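Long-range contacts in decapping nuclease RAI1 (Candida albicans, PDB 5BUD), which hydrolyses NAD caps from the 5' ends of RNAs with the help of divalent metal ions, and binds and stimulates the exoribonuclease RAT1: residues 63-68 against 197-202; 94-99 against 218-223; 115-120 against 351-356; 206-211 against 238-243; 333-338 against 358-363. All blocks are in the same frame, centred on the assembly; numbering follows the deposited sequence.

Interaction 1 of 5, residues 63-68 against 197-202; sequences YSKFKK and KKVVNN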
# COMPACT_ATOMS: atom_id res chain seq x y z
N TYR A 63 23.98 -6.55 1.33
CA TYR A 63 23.52 -5.43 2.15
C TYR A 63 24.34 -4.12 1.97
O TYR A 63 23.77 -3.04 1.90
CB TYR A 63 23.51 -5.83 3.61
CG TYR A 63 23.13 -4.72 4.56
CD1 TYR A 63 21.81 -4.28 4.63
CD2 TYR A 63 24.07 -4.10 5.38
CE1 TYR A 63 21.44 -3.29 5.49
CE2 TYR A 63 23.69 -3.08 6.24
CZ TYR A 63 22.37 -2.68 6.28
OH TYR A 63 21.96 -1.68 7.12
N SER A 64 25.66 -4.25 1.91
CA SER A 64 26.55 -3.07 1.83
C SER A 64 26.47 -2.33 0.49
O SER A 64 26.83 -1.15 0.42
CB SER A 64 28.01 -3.50 2.06
OG SER A 64 28.45 -4.26 0.96
N LYS A 65 26.00 -2.98 -0.57
CA LYS A 65 25.76 -2.32 -1.87
C LYS A 65 24.30 -1.90 -2.13
O LYS A 65 23.94 -1.52 -3.23
CB LYS A 65 26.20 -3.23 -2.99
CG LYS A 65 27.58 -3.85 -2.83
CD LYS A 65 28.00 -4.61 -4.09
CE LYS A 65 26.92 -5.56 -4.58
NZ LYS A 65 27.42 -6.69 -5.42
N PHE A 66 23.45 -2.01 -1.12
CA PHE A 66 22.04 -1.64 -1.26
C PHE A 66 21.89 -0.19 -1.75
O PHE A 66 22.42 0.72 -1.14
CB PHE A 66 21.37 -1.84 0.11
CG PHE A 66 19.89 -1.52 0.16
CD1 PHE A 66 19.05 -1.63 -0.95
CD2 PHE A 66 19.32 -1.18 1.37
CE1 PHE A 66 17.70 -1.32 -0.85
CE2 PHE A 66 17.96 -0.90 1.48
CZ PHE A 66 17.16 -0.96 0.37
N LYS A 67 21.20 0.00 -2.87
CA LYS A 67 20.85 1.34 -3.36
C LYS A 67 19.47 1.76 -2.84
O LYS A 67 18.43 1.39 -3.41
CB LYS A 67 20.88 1.39 -4.88
CG LYS A 67 20.48 2.75 -5.40
CD LYS A 67 21.02 3.01 -6.80
CE LYS A 67 20.70 4.44 -7.28
NZ LYS A 67 19.42 4.55 -8.04
N LYS A 68 19.48 2.54 -1.76
CA LYS A 68 18.30 2.85 -0.98
C LYS A 68 17.83 4.28 -1.23
O LYS A 68 18.61 5.22 -1.09
CB LYS A 68 18.68 2.72 0.48
CG LYS A 68 17.55 2.89 1.48
CD LYS A 68 18.15 2.88 2.87
CE LYS A 68 17.18 2.33 3.89
NZ LYS A 68 15.94 3.14 4.01
N LYS A 197 23.32 -12.21 -7.16
CA LYS A 197 24.43 -11.24 -7.20
C LYS A 197 23.98 -9.84 -7.63
O LYS A 197 24.73 -8.89 -7.50
CB LYS A 197 25.54 -11.73 -8.15
CG LYS A 197 26.29 -12.95 -7.63
CD LYS A 197 27.07 -13.63 -8.75
CE LYS A 197 27.78 -14.90 -8.27
NZ LYS A 197 28.88 -14.64 -7.30
N LYS A 198 22.76 -9.72 -8.14
CA LYS A 198 22.25 -8.43 -8.59
C LYS A 198 22.23 -7.44 -7.42
O LYS A 198 21.91 -7.81 -6.29
CB LYS A 198 20.86 -8.63 -9.18
CG LYS A 198 20.34 -7.51 -10.05
CD LYS A 198 18.85 -7.68 -10.32
CE LYS A 198 18.51 -9.03 -10.91
NZ LYS A 198 17.15 -9.03 -11.52
N VAL A 199 22.60 -6.19 -7.70
CA VAL A 199 22.51 -5.09 -6.75
C VAL A 199 21.04 -4.83 -6.43
O VAL A 199 20.24 -4.66 -7.33
CB VAL A 199 23.12 -3.79 -7.33
CG1 VAL A 199 22.78 -2.60 -6.45
CG2 VAL A 199 24.63 -3.93 -7.47
N VAL A 200 20.70 -4.80 -5.15
CA VAL A 200 19.32 -4.56 -4.75
C VAL A 200 19.08 -3.04 -4.65
O VAL A 200 19.91 -2.32 -4.10
CB VAL A 200 19.02 -5.21 -3.40
CG1 VAL A 200 17.64 -4.81 -2.92
CG2 VAL A 200 19.15 -6.73 -3.51
N ASN A 201 17.96 -2.59 -5.20
CA ASN A 201 17.48 -1.23 -5.03
C ASN A 201 15.99 -1.19 -4.65
O ASN A 201 15.25 -2.14 -4.95
CB ASN A 201 17.71 -0.40 -6.31
CG ASN A 201 16.69 -0.68 -7.40
OD1 ASN A 201 15.60 -0.13 -7.39
ND2 ASN A 201 17.06 -1.50 -8.37
N ASN A 202 15.57 -0.13 -3.97
CA ASN A 202 14.14 0.13 -3.81
C ASN A 202 13.65 1.37 -4.56
O ASN A 202 12.63 1.97 -4.21
CB ASN A 202 13.71 0.15 -2.33
CG ASN A 202 14.31 1.31 -1.54
OD1 ASN A 202 15.31 1.94 -1.93
ND2 ASN A 202 13.71 1.59 -0.41
O HOH W 1 14.27 3.88 1.33
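Phe66 has CG anti to its backbone N (chi1 -179°), while Asn202 holds CG in the crowded position between N and the carbonyl carbon (chi1 66°); the two side chains cross at about a right angle, the ring and amide planes 53° apart. They flank a single parallel beta bridge between two loops, centred on Lys67 and Asn201. Lys67 N donates to Val200 O at 2.9 Å, and Asn202 N returns to Lys67 O at 3.3 Å, each acceptor met nearly along its C=O axis. The Phe66 ring lies edge-on to the 197-202 backbone, its CD1 3.3 Å from Val200 O and 4.0 Å from Val200 CG1. Tyr169 of helix 158-178 meets this ring edge-to-face. The buried side chain of Asn202 comes within about 6 Å of a bound manganese ion; its OD1 accepts from Ile69 N and its ND2 pairs with Tyr172 OH, so both ends of the amide are held. Toward Lys68, a water accepts from Asn202 ND2 at 2.9 Å and from Lys68 NZ at 3.2 Å.

Interaction 2 of 5, residues 94-99 against 218-223; sequences KKISSD and KLVLAG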
# COMPACT_ATOMS: atom_id res chain seq x y z
N LYS A 94 -12.27 12.02 -21.20
CA LYS A 94 -13.22 12.07 -20.10
C LYS A 94 -12.50 11.84 -18.76
O LYS A 94 -11.54 11.07 -18.69
CB LYS A 94 -14.24 10.97 -20.34
CG LYS A 94 -15.47 11.02 -19.46
CD LYS A 94 -16.05 9.63 -19.27
CE LYS A 94 -16.28 8.90 -20.58
NZ LYS A 94 -16.46 7.44 -20.35
N LYS A 95 -12.98 12.49 -17.70
CA LYS A 95 -12.43 12.25 -16.36
C LYS A 95 -12.81 10.85 -15.83
O LYS A 95 -13.84 10.29 -16.20
CB LYS A 95 -12.86 13.34 -15.37
CG LYS A 95 -14.29 13.20 -14.88
CD LYS A 95 -14.49 13.82 -13.50
CE LYS A 95 -15.32 15.07 -13.53
NZ LYS A 95 -15.77 15.43 -12.16
N ILE A 96 -11.98 10.30 -14.95
CA ILE A 96 -12.28 9.00 -14.32
C ILE A 96 -13.46 9.22 -13.38
O ILE A 96 -13.53 10.23 -12.68
CB ILE A 96 -11.09 8.50 -13.47
CG1 ILE A 96 -9.91 8.14 -14.37
CG2 ILE A 96 -11.49 7.30 -12.62
CD1 ILE A 96 -8.58 8.11 -13.65
N SER A 97 -14.37 8.27 -13.31
CA SER A 97 -15.51 8.49 -12.45
C SER A 97 -15.21 7.87 -11.09
O SER A 97 -14.91 6.68 -10.99
CB SER A 97 -16.79 7.92 -13.05
OG SER A 97 -16.81 6.53 -12.93
N SER A 98 -15.29 8.69 -10.05
CA SER A 98 -15.01 8.22 -8.70
C SER A 98 -15.41 9.31 -7.74
O SER A 98 -15.52 10.51 -8.12
CB SER A 98 -13.51 7.92 -8.54
OG SER A 98 -13.16 7.45 -7.25
N ASP A 99 -15.59 8.92 -6.48
CA ASP A 99 -15.81 9.87 -5.39
C ASP A 99 -14.52 10.28 -4.71
O ASP A 99 -14.36 11.45 -4.30
CB ASP A 99 -16.77 9.27 -4.40
CG ASP A 99 -18.11 8.96 -5.04
OD1 ASP A 99 -18.57 7.83 -4.96
OD2 ASP A 99 -18.66 9.88 -5.67
N LYS A 218 -17.47 5.20 -4.76
CA LYS A 218 -16.44 4.79 -5.72
C LYS A 218 -15.07 5.34 -5.31
O LYS A 218 -14.95 6.52 -4.95
CB LYS A 218 -16.79 5.28 -7.13
CG LYS A 218 -17.98 4.56 -7.76
CD LYS A 218 -17.94 3.05 -7.54
CE LYS A 218 -19.13 2.31 -8.13
NZ LYS A 218 -20.27 2.26 -7.16
N LEU A 219 -14.06 4.47 -5.36
CA LEU A 219 -12.69 4.86 -5.03
C LEU A 219 -11.72 4.46 -6.09
O LEU A 219 -11.81 3.37 -6.61
CB LEU A 219 -12.23 4.22 -3.73
CG LEU A 219 -13.08 4.56 -2.51
CD1 LEU A 219 -14.02 3.40 -2.24
CD2 LEU A 219 -12.17 4.83 -1.31
N VAL A 220 -10.77 5.36 -6.38
CA VAL A 220 -9.62 5.06 -7.21
C VAL A 220 -8.41 5.02 -6.30
O VAL A 220 -8.18 5.96 -5.54
CB VAL A 220 -9.48 6.12 -8.31
CG1 VAL A 220 -8.14 6.01 -9.04
CG2 VAL A 220 -10.66 5.97 -9.27
N LEU A 221 -7.65 3.93 -6.33
CA LEU A 221 -6.47 3.74 -5.45
C LEU A 221 -5.26 3.49 -6.30
O LEU A 221 -5.31 2.66 -7.22
CB LEU A 221 -6.63 2.52 -4.54
CG LEU A 221 -7.88 2.45 -3.67
CD1 LEU A 221 -7.89 1.16 -2.89
CD2 LEU A 221 -7.98 3.65 -2.74
N ALA A 222 -4.15 4.16 -5.96
CA ALA A 222 -2.86 3.88 -6.58
C ALA A 222 -2.05 3.04 -5.62
O ALA A 222 -1.95 3.36 -4.45
CB ALA A 222 -2.13 5.19 -6.92
N GLY A 223 -1.47 1.95 -6.10
CA GLY A 223 -0.65 1.11 -5.26
C GLY A 223 0.43 0.40 -6.03
O GLY A 223 0.27 0.03 -7.19
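Two flat groups carry this contact: the Asp99 carboxylate, met at OD1 by Lys218 N, and the Lys218 carbonyl, met by Asp99 N. Lys218 N comes in on the anti lone pair of Asp99 OD1, turned away from OD2, in a nearly straight bond of 2.9 Å. Asp99 N reaches Lys218 O, also at 2.9 Å, but from above the carbonyl plane, 43° out of it. Asp99 thus grips both the N-H and the C=O of one strand residue, with CG anti to its own carbonyl carbon (chi1 -61°) so that OD1 can reach back. Beside these two bonds, Ser98 CB packs 3.5 Å from Val220 CG2, while Ser98 OG bonds to Ile100 O. Ile96 CG2 closes on the same Val220 methyl at 3.7 Å. The loop leads into the sheet of the PD-(D/E)XK nuclease fold: strand 100-103 follows at once, parallel to strand 217-228, and bonds through Ile100 to Lys218 and Val220. Ile96 also leans on Tyr88 of helix 78-92, and Asp99 touches Asn337 of helix 322-339.

Interaction 3 of 5, residues 115-120 against 351-356; sequences YNLTDP and LKYDPV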
# COMPACT_ATOMS: atom_id res chain seq x y z
N TYR A 115 -7.85 -2.95 14.67
CA TYR A 115 -6.96 -3.88 15.37
C TYR A 115 -5.55 -3.29 15.44
O TYR A 115 -4.59 -3.99 15.65
CB TYR A 115 -7.02 -5.28 14.72
CG TYR A 115 -8.45 -5.78 14.65
CD1 TYR A 115 -9.19 -5.70 13.47
CD2 TYR A 115 -9.11 -6.22 15.80
CE1 TYR A 115 -10.51 -6.11 13.41
CE2 TYR A 115 -10.44 -6.61 15.77
CZ TYR A 115 -11.14 -6.57 14.58
OH TYR A 115 -12.44 -6.97 14.55
N ASN A 116 -5.45 -1.97 15.25
CA ASN A 116 -4.18 -1.27 15.35
C ASN A 116 -4.43 0.11 15.96
O ASN A 116 -4.01 1.17 15.42
CB ASN A 116 -3.54 -1.15 13.96
CG ASN A 116 -2.97 -2.47 13.47
OD1 ASN A 116 -1.87 -2.87 13.86
ND2 ASN A 116 -3.73 -3.17 12.62
N LEU A 117 -5.15 0.09 17.08
CA LEU A 117 -5.71 1.28 17.71
C LEU A 117 -4.65 2.27 18.21
O LEU A 117 -4.96 3.46 18.41
CB LEU A 117 -6.66 0.89 18.84
CG LEU A 117 -7.92 0.09 18.46
CD1 LEU A 117 -8.67 -0.38 19.70
CD2 LEU A 117 -8.86 0.91 17.60
N THR A 118 -3.41 1.82 18.40
CA THR A 118 -2.37 2.73 18.87
C THR A 118 -1.74 3.56 17.75
O THR A 118 -1.05 4.52 18.05
CB THR A 118 -1.24 2.04 19.67
OG1 THR A 118 -0.39 1.32 18.79
CG2 THR A 118 -1.78 1.10 20.73
N ASP A 119 -1.99 3.22 16.48
CA ASP A 119 -1.33 3.89 15.35
C ASP A 119 -2.09 5.16 14.88
O ASP A 119 -3.26 5.07 14.50
CB ASP A 119 -1.21 2.94 14.13
CG ASP A 119 -0.27 1.78 14.38
OD1 ASP A 119 0.69 1.91 15.15
OD2 ASP A 119 -0.50 0.71 13.77
N PRO A 120 -1.41 6.33 14.86
CA PRO A 120 -2.01 7.58 14.41
C PRO A 120 -2.30 7.59 12.90
O PRO A 120 -1.63 6.89 12.15
CB PRO A 120 -0.91 8.61 14.70
CG PRO A 120 0.35 7.85 14.51
CD PRO A 120 0.03 6.50 15.11
N LEU A 351 -8.06 15.06 8.10
CA LEU A 351 -8.75 13.88 8.61
C LEU A 351 -7.76 13.22 9.55
O LEU A 351 -6.66 12.88 9.15
CB LEU A 351 -9.11 12.94 7.46
CG LEU A 351 -9.75 11.58 7.76
CD1 LEU A 351 -11.00 11.71 8.60
CD2 LEU A 351 -10.07 10.86 6.46
N LYS A 352 -8.14 13.06 10.81
CA LYS A 352 -7.19 12.64 11.83
C LYS A 352 -7.79 11.54 12.71
O LYS A 352 -8.89 11.69 13.22
CB LYS A 352 -6.79 13.85 12.70
CG LYS A 352 -5.98 13.54 13.96
CD LYS A 352 -5.72 14.80 14.78
CE LYS A 352 -4.57 14.62 15.75
NZ LYS A 352 -3.24 14.80 15.10
N TYR A 353 -7.05 10.44 12.86
CA TYR A 353 -7.31 9.49 13.93
C TYR A 353 -6.30 9.76 15.03
O TYR A 353 -5.09 9.69 14.80
CB TYR A 353 -7.19 8.05 13.46
CG TYR A 353 -7.23 7.10 14.60
CD1 TYR A 353 -8.36 7.02 15.42
CD2 TYR A 353 -6.16 6.28 14.90
CE1 TYR A 353 -8.40 6.15 16.50
CE2 TYR A 353 -6.19 5.42 15.97
CZ TYR A 353 -7.32 5.35 16.77
OH TYR A 353 -7.34 4.51 17.85
N ASP A 354 -6.82 10.09 16.22
CA ASP A 354 -6.04 10.45 17.41
C ASP A 354 -6.21 9.31 18.43
O ASP A 354 -7.29 9.17 19.01
CB ASP A 354 -6.56 11.76 18.02
CG ASP A 354 -5.72 12.27 19.20
OD1 ASP A 354 -5.06 11.45 19.88
OD2 ASP A 354 -5.69 13.49 19.44
N PRO A 355 -5.16 8.47 18.61
CA PRO A 355 -5.27 7.34 19.54
C PRO A 355 -5.35 7.72 21.01
O PRO A 355 -5.80 6.91 21.81
CB PRO A 355 -3.97 6.55 19.33
CG PRO A 355 -3.25 7.19 18.19
CD PRO A 355 -3.84 8.55 17.96
N VAL A 356 -4.87 8.90 21.41
CA VAL A 356 -4.92 9.25 22.85
C VAL A 356 -6.33 9.72 23.18
O VAL A 356 -6.92 9.26 24.16
CB VAL A 356 -3.81 10.23 23.32
CG1 VAL A 356 -2.48 9.92 22.65
CG2 VAL A 356 -4.19 11.68 23.11
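The hydroxyl of Tyr353 donates to Leu117 O at 2.7 Å, lying in the carbonyl plane on a lone pair. This bond ties strand 349-354 to the type I beta turn Asn116-Asp119, just ahead of strand 121-128, its antiparallel neighbour. A second carbonyl of the turn region, Asp119 O, sits at the rim of the same ring, 3.2 Å from Tyr353 CD2, so two backbone oxygens line one edge of the phenol. Pro355 packs alongside: its CB is 3.4 Å from Leu117 O and its CG 3.5 Å from Thr118 O. The tyrosine extends toward the turn because CG is anti to the backbone N (chi1 171°). Further out, the turn is closed by Asp119 N to Asn116 O at 3.1 Å, which fixes the direction of the Leu117 peptide. Antiparallel bonding of Tyr353 with Ile121 sets where the ring starts. At the end of the strand, Asp354 forms an Asx turn around Pro355, its OD1 accepting from Val356 N at 3.0 Å through the anti lone pair.

Interaction 4 of 5, residues 206-211 against 238-243; sequences YLSVIR and KKLNHY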
# COMPACT_ATOMS: atom_id res chain seq x y z
N TYR A 206 6.48 -0.54 -9.89
CA TYR A 206 5.39 -0.61 -10.82
C TYR A 206 4.11 -0.30 -10.06
O TYR A 206 3.79 -0.97 -9.05
CB TYR A 206 5.32 -2.00 -11.39
CG TYR A 206 4.18 -2.24 -12.35
CD1 TYR A 206 4.27 -1.89 -13.69
CD2 TYR A 206 3.03 -2.86 -11.92
CE1 TYR A 206 3.20 -2.14 -14.56
CE2 TYR A 206 1.99 -3.11 -12.77
CZ TYR A 206 2.09 -2.78 -14.09
OH TYR A 206 0.98 -3.06 -14.87
N LEU A 207 3.39 0.71 -10.53
CA LEU A 207 2.19 1.15 -9.86
C LEU A 207 0.94 0.93 -10.68
O LEU A 207 0.84 1.37 -11.84
CB LEU A 207 2.29 2.62 -9.45
CG LEU A 207 3.48 2.89 -8.51
CD1 LEU A 207 4.63 3.46 -9.31
CD2 LEU A 207 3.09 3.84 -7.39
N SER A 208 -0.04 0.29 -10.05
CA SER A 208 -1.34 0.10 -10.60
C SER A 208 -2.27 1.16 -10.03
O SER A 208 -2.23 1.46 -8.83
CB SER A 208 -1.87 -1.28 -10.21
OG SER A 208 -3.08 -1.60 -10.84
N VAL A 209 -3.11 1.70 -10.88
CA VAL A 209 -4.20 2.54 -10.47
C VAL A 209 -5.48 1.81 -10.79
O VAL A 209 -5.75 1.46 -11.95
CB VAL A 209 -4.17 3.90 -11.17
CG1 VAL A 209 -5.36 4.74 -10.75
CG2 VAL A 209 -2.91 4.63 -10.77
N ILE A 210 -6.29 1.59 -9.75
CA ILE A 210 -7.49 0.78 -9.86
C ILE A 210 -8.70 1.59 -9.45
O ILE A 210 -8.60 2.54 -8.68
CB ILE A 210 -7.41 -0.49 -8.99
CG1 ILE A 210 -7.35 -0.15 -7.49
CG2 ILE A 210 -6.16 -1.30 -9.35
CD1 ILE A 210 -8.08 -1.16 -6.67
N ARG A 211 -9.85 1.20 -9.99
CA ARG A 211 -11.15 1.68 -9.57
C ARG A 211 -11.80 0.53 -8.76
O ARG A 211 -11.76 -0.60 -9.19
CB ARG A 211 -11.99 2.01 -10.79
CG ARG A 211 -13.27 2.78 -10.55
CD ARG A 211 -13.84 3.29 -11.87
NE ARG A 211 -15.08 4.07 -11.75
CZ ARG A 211 -16.31 3.54 -11.66
NH1 ARG A 211 -16.50 2.23 -11.65
NH2 ARG A 211 -17.37 4.35 -11.58
N LYS A 238 -9.06 -8.47 -16.27
CA LYS A 238 -8.40 -9.62 -15.65
C LYS A 238 -7.02 -9.36 -15.14
O LYS A 238 -6.44 -10.26 -14.55
CB LYS A 238 -8.28 -10.79 -16.63
CG LYS A 238 -9.57 -11.17 -17.32
CD LYS A 238 -10.58 -11.69 -16.34
CE LYS A 238 -11.66 -12.42 -17.10
NZ LYS A 238 -12.56 -13.12 -16.15
N LYS A 239 -6.45 -8.16 -15.39
CA LYS A 239 -5.06 -7.91 -15.02
C LYS A 239 -4.79 -8.08 -13.51
O LYS A 239 -3.80 -8.73 -13.11
CB LYS A 239 -4.59 -6.52 -15.51
CG LYS A 239 -4.80 -6.31 -17.02
CD LYS A 239 -4.10 -5.07 -17.57
CE LYS A 239 -4.09 -5.08 -19.10
NZ LYS A 239 -3.37 -3.89 -19.65
N LEU A 240 -5.67 -7.54 -12.67
CA LEU A 240 -5.48 -7.57 -11.20
C LEU A 240 -5.38 -8.99 -10.67
O LEU A 240 -4.61 -9.25 -9.75
CB LEU A 240 -6.58 -6.83 -10.46
CG LEU A 240 -6.59 -5.33 -10.64
CD1 LEU A 240 -7.72 -4.71 -9.82
CD2 LEU A 240 -5.25 -4.74 -10.26
N ASN A 241 -6.09 -9.90 -11.34
CA ASN A 241 -6.10 -11.31 -10.98
C ASN A 241 -4.75 -12.02 -11.06
O ASN A 241 -4.61 -13.09 -10.48
CB ASN A 241 -7.14 -12.07 -11.83
CG ASN A 241 -8.58 -11.76 -11.43
OD1 ASN A 241 -8.83 -11.22 -10.38
ND2 ASN A 241 -9.54 -12.11 -12.28
N HIS A 242 -3.76 -11.43 -11.74
CA HIS A 242 -2.45 -12.04 -11.87
C HIS A 242 -1.33 -11.41 -11.03
O HIS A 242 -0.19 -11.86 -11.09
CB HIS A 242 -2.08 -12.09 -13.36
CG HIS A 242 -2.89 -13.09 -14.11
ND1 HIS A 242 -2.41 -14.35 -14.40
CD2 HIS A 242 -4.17 -13.06 -14.52
CE1 HIS A 242 -3.37 -15.05 -14.99
NE2 HIS A 242 -4.44 -14.28 -15.08
N TYR A 243 -1.66 -10.39 -10.24
CA TYR A 243 -0.67 -9.73 -9.40
C TYR A 243 -0.41 -10.49 -8.09
O TYR A 243 -1.27 -11.22 -7.62
CB TYR A 243 -1.10 -8.29 -9.09
CG TYR A 243 -1.12 -7.33 -10.28
CD1 TYR A 243 -0.30 -7.50 -11.37
CD2 TYR A 243 -1.93 -6.21 -10.25
CE1 TYR A 243 -0.32 -6.59 -12.44
CE2 TYR A 243 -1.96 -5.31 -11.30
CZ TYR A 243 -1.15 -5.51 -12.39
OH TYR A 243 -1.18 -4.60 -13.43
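Tyr206 and Tyr243 cross at about a right angle and meet at their tips. Tyr206 OH donates to Tyr243 OH at 3.0 Å, and the accepting oxygen lies in the plane of the Tyr206 ring, at its edge, 3.6 Å from CE2. Different first torsions bring the tips together: CG of Tyr206 is anti to its backbone N (chi1 178°), that of Tyr243 anti to its carbonyl carbon (chi1 -67°). Lys239 O stands 3.9 Å above the centre of one face of the Tyr243 ring. All this lies in the PD-(D/E)XK nuclease fold, where strand 205-214 pairs with strand 217-228, which in turn pairs with 243-250, the strand that carries the metal ligand Glu245. The 3-10 turn 240-242 leads into that last strand and lays Leu240 obliquely over Ile210, CD2 to CG2 3.7 Å. Ser208 sits between the two pairs, its OG 3.9 Å from both Leu240 CD2 and Tyr243 CE2. Glu22 OE1 binds both Ser208 OG and Tyr243 OH, bringing a carboxylate into this buried layer.

Interaction 5 of 5, residues 333-338 against 358-363; sequences VDWLNT and KSFTLS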
# COMPACT_ATOMS: atom_id res chain seq x y z
N VAL A 333 -15.86 5.60 4.69
CA VAL A 333 -15.88 6.18 3.33
C VAL A 333 -17.25 6.76 2.97
O VAL A 333 -17.33 7.79 2.30
CB VAL A 333 -15.42 5.19 2.24
CG1 VAL A 333 -13.98 4.76 2.52
CG2 VAL A 333 -16.37 4.00 2.14
N ASP A 334 -18.33 6.11 3.42
CA ASP A 334 -19.64 6.72 3.33
C ASP A 334 -19.73 8.07 4.08
O ASP A 334 -20.32 9.02 3.58
CB ASP A 334 -20.74 5.78 3.82
CG ASP A 334 -22.12 6.34 3.55
OD1 ASP A 334 -22.59 6.29 2.39
OD2 ASP A 334 -22.72 6.87 4.50
N TRP A 335 -19.11 8.16 5.25
CA TRP A 335 -19.10 9.40 6.04
C TRP A 335 -18.35 10.49 5.26
O TRP A 335 -18.89 11.59 5.03
CB TRP A 335 -18.48 9.12 7.42
CG TRP A 335 -18.32 10.28 8.36
CD1 TRP A 335 -19.31 10.98 9.00
CD2 TRP A 335 -17.08 10.83 8.81
NE1 TRP A 335 -18.76 11.93 9.82
CE2 TRP A 335 -17.39 11.87 9.71
CE3 TRP A 335 -15.74 10.54 8.54
CZ2 TRP A 335 -16.40 12.63 10.34
CZ3 TRP A 335 -14.75 11.31 9.17
CH2 TRP A 335 -15.09 12.34 10.06
N LEU A 336 -17.16 10.17 4.77
CA LEU A 336 -16.44 11.13 3.93
C LEU A 336 -17.27 11.56 2.70
O LEU A 336 -17.25 12.74 2.32
CB LEU A 336 -15.11 10.56 3.46
CG LEU A 336 -14.06 10.28 4.51
CD1 LEU A 336 -12.91 9.47 3.90
CD2 LEU A 336 -13.56 11.57 5.13
N ASN A 337 -17.98 10.62 2.11
CA ASN A 337 -18.71 10.86 0.87
C ASN A 337 -19.98 11.70 1.04
O ASN A 337 -20.47 12.24 0.06
CB ASN A 337 -19.07 9.53 0.19
CG ASN A 337 -19.49 9.71 -1.26
OD1 ASN A 337 -18.79 10.36 -2.05
ND2 ASN A 337 -20.65 9.18 -1.61
N THR A 338 -20.52 11.78 2.25
CA THR A 338 -21.76 12.55 2.49
C THR A 338 -21.56 13.79 3.37
O THR A 338 -22.47 14.60 3.52
CB THR A 338 -22.84 11.63 3.10
OG1 THR A 338 -22.34 11.05 4.30
CG2 THR A 338 -23.20 10.50 2.15
N LYS A 358 -8.87 8.99 21.27
CA LYS A 358 -9.79 7.98 20.69
C LYS A 358 -10.86 8.62 19.81
O LYS A 358 -12.06 8.40 20.01
CB LYS A 358 -10.48 7.12 21.76
CG LYS A 358 -9.73 6.85 23.05
CD LYS A 358 -8.46 6.06 22.86
CE LYS A 358 -7.87 5.58 24.19
NZ LYS A 358 -8.76 4.62 24.91
N SER A 359 -10.42 9.42 18.85
CA SER A 359 -11.34 10.19 18.03
C SER A 359 -10.94 10.13 16.56
O SER A 359 -9.77 9.97 16.25
CB SER A 359 -11.36 11.64 18.49
OG SER A 359 -10.09 12.24 18.36
N PHE A 360 -11.94 10.22 15.70
CA PHE A 360 -11.79 10.18 14.26
C PHE A 360 -12.52 11.40 13.73
O PHE A 360 -13.74 11.45 13.77
CB PHE A 360 -12.40 8.88 13.72
CG PHE A 360 -11.96 8.55 12.33
CD1 PHE A 360 -10.77 7.85 12.10
CD2 PHE A 360 -12.72 8.93 11.23
CE1 PHE A 360 -10.35 7.55 10.82
CE2 PHE A 360 -12.30 8.64 9.94
CZ PHE A 360 -11.12 7.93 9.74
N THR A 361 -11.77 12.41 13.25
CA THR A 361 -12.32 13.72 12.99
C THR A 361 -11.88 14.39 11.69
O THR A 361 -10.79 14.17 11.18
CB THR A 361 -11.93 14.71 14.12
OG1 THR A 361 -10.53 14.96 14.09
CG2 THR A 361 -12.33 14.15 15.49
N LEU A 362 -12.75 15.27 11.22
CA LEU A 362 -12.54 16.06 10.04
C LEU A 362 -12.63 17.53 10.48
O LEU A 362 -13.64 17.94 11.05
CB LEU A 362 -13.66 15.73 9.08
CG LEU A 362 -13.52 15.62 7.57
CD1 LEU A 362 -12.20 15.01 7.14
CD2 LEU A 362 -14.72 14.84 7.05
N SER A 363 -11.58 18.29 10.25
CA SER A 363 -11.61 19.72 10.57
C SER A 363 -11.01 20.51 9.42
O SER A 363 -10.18 20.00 8.66
CB SER A 363 -10.87 19.99 11.89
OG SER A 363 -9.56 19.46 11.90
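Trp335 makes the tight half of this contact. With CG anti to its backbone N (chi1 177°), the indole extends from the helix to the strand and slides past Phe360 and Leu362, which run the other way. Leu362 CD2 lies over one face of its six-membered ring, 4.3 Å from the centroid, a CH-pi contact. Trp335 CH2 is 3.8 Å from Leu362 CB, and Trp335 CZ3 lies at the edge of the Phe360 ring, 3.7 Å from Phe360 CE2, the two ring planes inclined at 54°. Leu336 adds CD2 against Leu362 CD2 at 4.0 Å. This is a helix lying along a strand: the axes of 333-338 and 359-363 are 11.1 Å apart and cross at -19°, so these segments run nearly parallel. Leu351 of strand 349-354 packs on Trp335, Phe360 and Leu362 and extends the apolar layer. The loose side looks different. Trp335 itself stays partly exposed, whereas Leu336, Phe360 and Leu362 are buried. Nearby, exposed Thr338 turns back on its own helix, OG1 donating to Asp334 O at 3.0 Å, and at the strand's start exposed Lys358 joins Ser359 in a G1 beta bulge facing Asp354.

Interactions 4 and 5 are buried and rest on aromatic side chains, but interaction 4 pairs hydroxyls, whereas interaction 5 is wholly apolar, its nearest atom about 19 Å from the bound RNA. Interactions 1 and 4 lie near the metal site. Interaction 3 is a surface contact with one phenol hydrogen bond and proline packing; its strand 349-354 is the neighbour of strand 359-364 of interaction 5. Interaction 2 is partly buried, held by backbone and carboxylate bonds; it touches interaction 5 through Asp99 and Asn337 and meets interaction 4 on neighbouring strands, Gly223 N bonding to Ser208 O. Interaction 1, partly buried, stands apart: two loops joined by backbone bonds, adjoining interaction 4 only along the sequence.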